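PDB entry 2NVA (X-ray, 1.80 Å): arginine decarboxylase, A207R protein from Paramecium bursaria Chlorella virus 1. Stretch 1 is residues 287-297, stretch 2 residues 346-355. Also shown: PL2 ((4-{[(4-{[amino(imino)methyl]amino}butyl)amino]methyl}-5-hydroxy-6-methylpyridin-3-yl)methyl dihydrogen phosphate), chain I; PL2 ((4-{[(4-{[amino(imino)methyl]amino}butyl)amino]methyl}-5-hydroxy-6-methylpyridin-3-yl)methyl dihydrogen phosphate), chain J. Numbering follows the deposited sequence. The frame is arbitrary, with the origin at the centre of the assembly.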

# COMPACT_ATOMS: atom_id res chain seq x y z
N TYR A 287 -6.34 -0.31 -0.50
CA TYR A 287 -5.31 -0.99 0.30
C TYR A 287 -5.30 -2.50 0.08
O TYR A 287 -4.44 -3.23 0.61
CB TYR A 287 -5.53 -0.68 1.78
CG TYR A 287 -5.30 0.77 2.14
CD1 TYR A 287 -4.02 1.29 2.24
CD2 TYR A 287 -6.38 1.64 2.34
CE1 TYR A 287 -3.80 2.63 2.58
CE2 TYR A 287 -6.18 2.98 2.67
CZ TYR A 287 -4.88 3.46 2.80
OH TYR A 287 -4.67 4.79 3.13
N GLY A 288 -6.26 -2.98 -0.70
CA GLY A 288 -6.31 -4.39 -1.07
C GLY A 288 -5.87 -4.52 -2.51
O GLY A 288 -4.69 -4.35 -2.82
N GLY A 289 -6.82 -4.81 -3.40
CA GLY A 289 -6.52 -5.03 -4.81
C GLY A 289 -6.55 -3.80 -5.70
O GLY A 289 -6.22 -3.88 -6.89
N PHE A 290 -6.94 -2.66 -5.13
CA PHE A 290 -7.17 -1.45 -5.94
C PHE A 290 -6.15 -0.33 -5.77
O PHE A 290 -6.49 0.86 -5.91
CB PHE A 290 -8.60 -0.92 -5.73
CG PHE A 290 -9.65 -1.83 -6.32
CD1 PHE A 290 -10.13 -1.62 -7.61
CD2 PHE A 290 -10.13 -2.93 -5.61
CE1 PHE A 290 -11.09 -2.48 -8.16
CE2 PHE A 290 -11.09 -3.78 -6.15
CZ PHE A 290 -11.56 -3.55 -7.44
N SER A 291 -4.89 -0.68 -5.50
CA SER A 291 -3.86 0.35 -5.33
C SER A 291 -3.63 1.16 -6.61
O SER A 291 -3.15 2.28 -6.54
CB SER A 291 -2.55 -0.24 -4.82
OG SER A 291 -2.03 -1.17 -5.75
N ASN A 292 -3.95 0.57 -7.77
CA ASN A 292 -3.82 1.29 -9.05
C ASN A 292 -4.67 2.57 -9.15
O ASN A 292 -4.38 3.47 -9.95
CB ASN A 292 -4.12 0.37 -10.24
CG ASN A 292 -2.96 -0.55 -10.56
OD1 ASN A 292 -1.81 -0.23 -10.24
ND2 ASN A 292 -3.25 -1.70 -11.19
N VAL A 293 -5.75 2.62 -8.36
CA VAL A 293 -6.56 3.83 -8.28
C VAL A 293 -5.69 4.98 -7.73
O VAL A 293 -5.82 6.13 -8.15
CB VAL A 293 -7.82 3.59 -7.40
CG1 VAL A 293 -8.62 4.88 -7.21
CG2 VAL A 293 -8.69 2.50 -8.04
N ILE A 294 -4.82 4.64 -6.80
CA ILE A 294 -3.92 5.62 -6.18
C ILE A 294 -2.69 5.89 -7.05
O ILE A 294 -2.36 7.04 -7.33
CB ILE A 294 -3.48 5.18 -4.76
CG1 ILE A 294 -4.68 4.87 -3.86
CG2 ILE A 294 -2.53 6.24 -4.13
CD1 ILE A 294 -5.67 6.03 -3.64
N PHE A 295 -2.01 4.82 -7.45
CA PHE A 295 -0.68 4.94 -8.09
C PHE A 295 -0.69 5.06 -9.60
O PHE A 295 0.31 5.52 -10.19
CB PHE A 295 0.23 3.79 -7.62
CG PHE A 295 0.49 3.80 -6.14
CD1 PHE A 295 1.39 4.72 -5.59
CD2 PHE A 295 -0.19 2.93 -5.29
CE1 PHE A 295 1.62 4.76 -4.22
CE2 PHE A 295 0.04 2.96 -3.92
CZ PHE A 295 0.95 3.89 -3.38
N GLU A 296 -1.77 4.64 -10.26
CA GLU A 296 -1.82 4.71 -11.72
C GLU A 296 -3.03 5.52 -12.22
O GLU A 296 -3.34 5.51 -13.42
CB GLU A 296 -1.83 3.32 -12.35
CG GLU A 296 -0.59 2.46 -12.02
CD GLU A 296 -0.45 1.22 -12.90
OE1 GLU A 296 -1.39 0.87 -13.66
OE2 GLU A 296 0.62 0.59 -12.83
N LYS A 297 -3.69 6.20 -11.28
CA LYS A 297 -4.88 7.02 -11.56
C LYS A 297 -5.99 6.23 -12.26
O LYS A 297 -6.69 6.77 -13.11
CB LYS A 297 -4.53 8.27 -12.39
CG LYS A 297 -3.45 9.16 -11.77
CD LYS A 297 -3.92 9.76 -10.43
CE LYS A 297 -2.91 10.83 -10.00
NZ LYS A 297 -3.37 11.52 -8.74
N TYR A 346 -17.68 -7.61 -11.08
CA TYR A 346 -16.26 -7.84 -11.30
C TYR A 346 -15.62 -6.73 -12.11
O TYR A 346 -16.28 -6.06 -12.90
CB TYR A 346 -16.01 -9.23 -11.91
CG TYR A 346 -16.37 -9.36 -13.37
CD1 TYR A 346 -15.44 -9.04 -14.38
CD2 TYR A 346 -17.63 -9.81 -13.75
CE1 TYR A 346 -15.77 -9.16 -15.72
CE2 TYR A 346 -17.96 -9.94 -15.10
CZ TYR A 346 -17.03 -9.60 -16.07
OH TYR A 346 -17.36 -9.73 -17.40
N PHE A 347 -14.32 -6.56 -11.90
CA PHE A 347 -13.53 -5.58 -12.63
C PHE A 347 -12.65 -6.31 -13.63
O PHE A 347 -11.81 -7.14 -13.24
CB PHE A 347 -12.67 -4.77 -11.65
CG PHE A 347 -13.47 -3.83 -10.79
CD1 PHE A 347 -13.65 -2.51 -11.17
CD2 PHE A 347 -14.07 -4.29 -9.61
CE1 PHE A 347 -14.39 -1.63 -10.39
CE2 PHE A 347 -14.82 -3.42 -8.81
CZ PHE A 347 -14.99 -2.08 -9.21
N PRO A 348 -12.88 -6.04 -14.93
CA PRO A 348 -12.11 -6.71 -15.98
C PRO A 348 -10.63 -6.31 -15.96
O PRO A 348 -10.31 -5.24 -15.47
CB PRO A 348 -12.76 -6.20 -17.29
CG PRO A 348 -14.09 -5.63 -16.88
CD PRO A 348 -13.89 -5.11 -15.48
N SER A 349 -9.77 -7.17 -16.50
CA SER A 349 -8.35 -6.85 -16.73
C SER A 349 -7.68 -6.33 -15.47
O SER A 349 -7.09 -5.25 -15.45
CB SER A 349 -8.20 -5.87 -17.91
OG SER A 349 -8.76 -6.44 -19.10
N TRP A 350 -7.79 -7.13 -14.41
CA TRP A 350 -7.32 -6.71 -13.10
C TRP A 350 -6.16 -7.57 -12.60
O TRP A 350 -6.13 -7.98 -11.43
CB TRP A 350 -8.48 -6.68 -12.08
CG TRP A 350 -8.30 -5.55 -11.11
CD1 TRP A 350 -7.95 -5.64 -9.79
CD2 TRP A 350 -8.40 -4.17 -11.41
NE1 TRP A 350 -7.83 -4.37 -9.25
CE2 TRP A 350 -8.11 -3.45 -10.23
CE3 TRP A 350 -8.71 -3.45 -12.59
CZ2 TRP A 350 -8.10 -2.04 -10.17
CZ3 TRP A 350 -8.72 -2.04 -12.53
CH2 TRP A 350 -8.42 -1.36 -11.33
N GLY A 351 -5.19 -7.82 -13.48
CA GLY A 351 -4.08 -8.69 -13.15
C GLY A 351 -2.72 -8.02 -12.97
O GLY A 351 -1.77 -8.66 -12.54
N ALA A 352 -2.62 -6.73 -13.30
CA ALA A 352 -1.32 -6.03 -13.28
C ALA A 352 -1.22 -5.04 -12.12
O ALA A 352 -1.99 -4.08 -12.08
CB ALA A 352 -1.10 -5.33 -14.60
N TYR A 353 -0.29 -5.30 -11.19
CA TYR A 353 -0.06 -4.44 -10.02
C TYR A 353 -1.34 -4.36 -9.20
O TYR A 353 -1.75 -3.28 -8.78
CB TYR A 353 0.43 -3.04 -10.45
CG TYR A 353 1.68 -3.12 -11.29
CD1 TYR A 353 2.90 -3.51 -10.72
CD2 TYR A 353 1.65 -2.84 -12.65
CE1 TYR A 353 4.05 -3.61 -11.47
CE2 TYR A 353 2.80 -2.93 -13.43
CZ TYR A 353 4.00 -3.33 -12.82
OH TYR A 353 5.15 -3.44 -13.57
N THR A 354 -1.96 -5.53 -8.96
CA THR A 354 -3.21 -5.60 -8.22
C THR A 354 -3.01 -6.46 -6.97
O THR A 354 -2.79 -5.92 -5.87
CB THR A 354 -4.37 -6.11 -9.10
OG1 THR A 354 -4.01 -7.38 -9.68
CG2 THR A 354 -4.64 -5.12 -10.22
N ASN A 355 -3.03 -7.78 -7.14
CA ASN A 355 -2.83 -8.70 -6.02
C ASN A 355 -1.47 -8.56 -5.32
O ASN A 355 -1.38 -8.77 -4.12
CB ASN A 355 -3.09 -10.16 -6.41
CG ASN A 355 -2.40 -10.56 -7.70
OD1 ASN A 355 -2.82 -10.15 -8.80
ND2 ASN A 355 -1.36 -11.39 -7.60
N1 PL2 I . 11.39 -3.90 -15.73
C2 PL2 I . 11.75 -3.08 -14.73
C2A PL2 I . 13.23 -2.96 -14.33
C3 PL2 I . 10.75 -2.36 -14.06
O3 PL2 I . 11.14 -1.53 -13.06
C4 PL2 I . 9.39 -2.46 -14.43
C4A PL2 I . 8.25 -1.68 -13.71
C5 PL2 I . 9.10 -3.33 -15.50
C6 PL2 I . 10.11 -4.03 -16.12
P PL2 I . 5.55 -2.83 -17.07
N PL2 I . 8.72 -0.41 -13.10
CA PL2 I . 8.03 -0.13 -11.84
CG PL2 I . 5.79 0.32 -10.74
OP2 PL2 I . 4.79 -1.44 -17.31
OP3 PL2 I . 4.61 -3.70 -16.06
OP1 PL2 I . 5.82 -3.54 -18.35
OP4 PL2 I . 6.88 -2.40 -16.27
C5M PL2 I . 7.65 -3.51 -15.98
CB PL2 I . 6.50 -0.08 -12.04
CD PL2 I . 4.26 0.41 -10.94
NE PL2 I . 3.68 0.70 -9.61
CZ PL2 I . 2.39 0.58 -9.27
NH2 PL2 I . 2.02 0.88 -8.00
NH1 PL2 I . 1.48 0.19 -10.17
N1 PL2 J . -11.53 5.52 14.98
C2 PL2 J . -11.95 5.41 13.70
C2A PL2 J . -13.41 5.00 13.44
C3 PL2 J . -11.07 5.70 12.66
O3 PL2 J . -11.51 5.61 11.37
C4 PL2 J . -9.73 6.08 12.94
C4A PL2 J . -8.67 6.41 11.86
C5 PL2 J . -9.36 6.16 14.31
C6 PL2 J . -10.29 5.88 15.30
P PL2 J . -6.09 8.29 14.80
N PL2 J . -9.26 6.84 10.59
CA PL2 J . -8.55 6.17 9.47
CG PL2 J . -6.45 6.35 8.05
OP2 PL2 J . -5.59 9.55 14.00
OP3 PL2 J . -4.95 7.16 14.60
OP1 PL2 J . -6.25 8.57 16.25
OP4 PL2 J . -7.44 7.73 14.10
C5M PL2 J . -7.94 6.59 14.70
CB PL2 J . -7.03 6.44 9.48
CD PL2 J . -4.97 6.75 8.02
NE PL2 J . -4.40 6.25 6.76
CZ PL2 J . -3.10 6.17 6.51
NH2 PL2 J . -2.68 5.69 5.33
NH1 PL2 J . -2.21 6.57 7.41
O HOH W 1 -3.40 -3.55 -5.08
O HOH W 2 -4.26 -2.19 -8.10

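Contact between residues 287-297 and 346-355 of the arginine decarboxylase A207R chain, centred on F290, W350 and N292, which cover the most surface; the two stretches together bury 454 Å². The CA-to-CB bond of F290 points away from the second stretch, yet with chi1 in the m rotamer the ring swings back to meet it. There it meets two aromatic partners, F347 at its edge and W350 over one face. Its edge is directed at the face of F347, with CZ of F290 3.4 Å from CD2 of F347, centroids 4.8 Å apart and planes at 74°. W350 NE1 lies over one face of the F290 ring, and CD1 of F290 comes within 3.3 Å of CZ2 of W350; these planes meet obliquely, at 38°. The same indole nitrogen is also a donor: W350 NE1 gives a hydrogen bond to G289 O (2.9 Å, 150°), which reaches the indole at its edge, near the ring plane. W350 is thus held by polar and apolar contacts to adjacent residues, with chi1 between wells at -145°. Its carbonyl is engaged as well, since T354 OG1 donates to W350 O at 2.8 Å.

The CA-to-CB bond of N292, in the helix, points toward the second stretch, and ND2 of N292 donates to A352 O (2.8 Å, 149°). Y353 O lies 3.2 Å from N292 ND2, but the angle is too poor for a hydrogen bond. The amide's other end faces the ligand: PL2 (chain I) NH1 makes weak hydrogen bonds to N292 OD1 (3.3 Å) and to E296 OE2 (2.8 Å). From the second stretch, Y353 OH donates to OP3 of the same ligand at 2.6 Å, so both stretches hold one bound group.

Water 2 bridges the backbones, accepting from N292 N (2.8 Å) and lying within hydrogen-bonding distance of G289 O (2.9 Å) and Y353 O (2.8 Å).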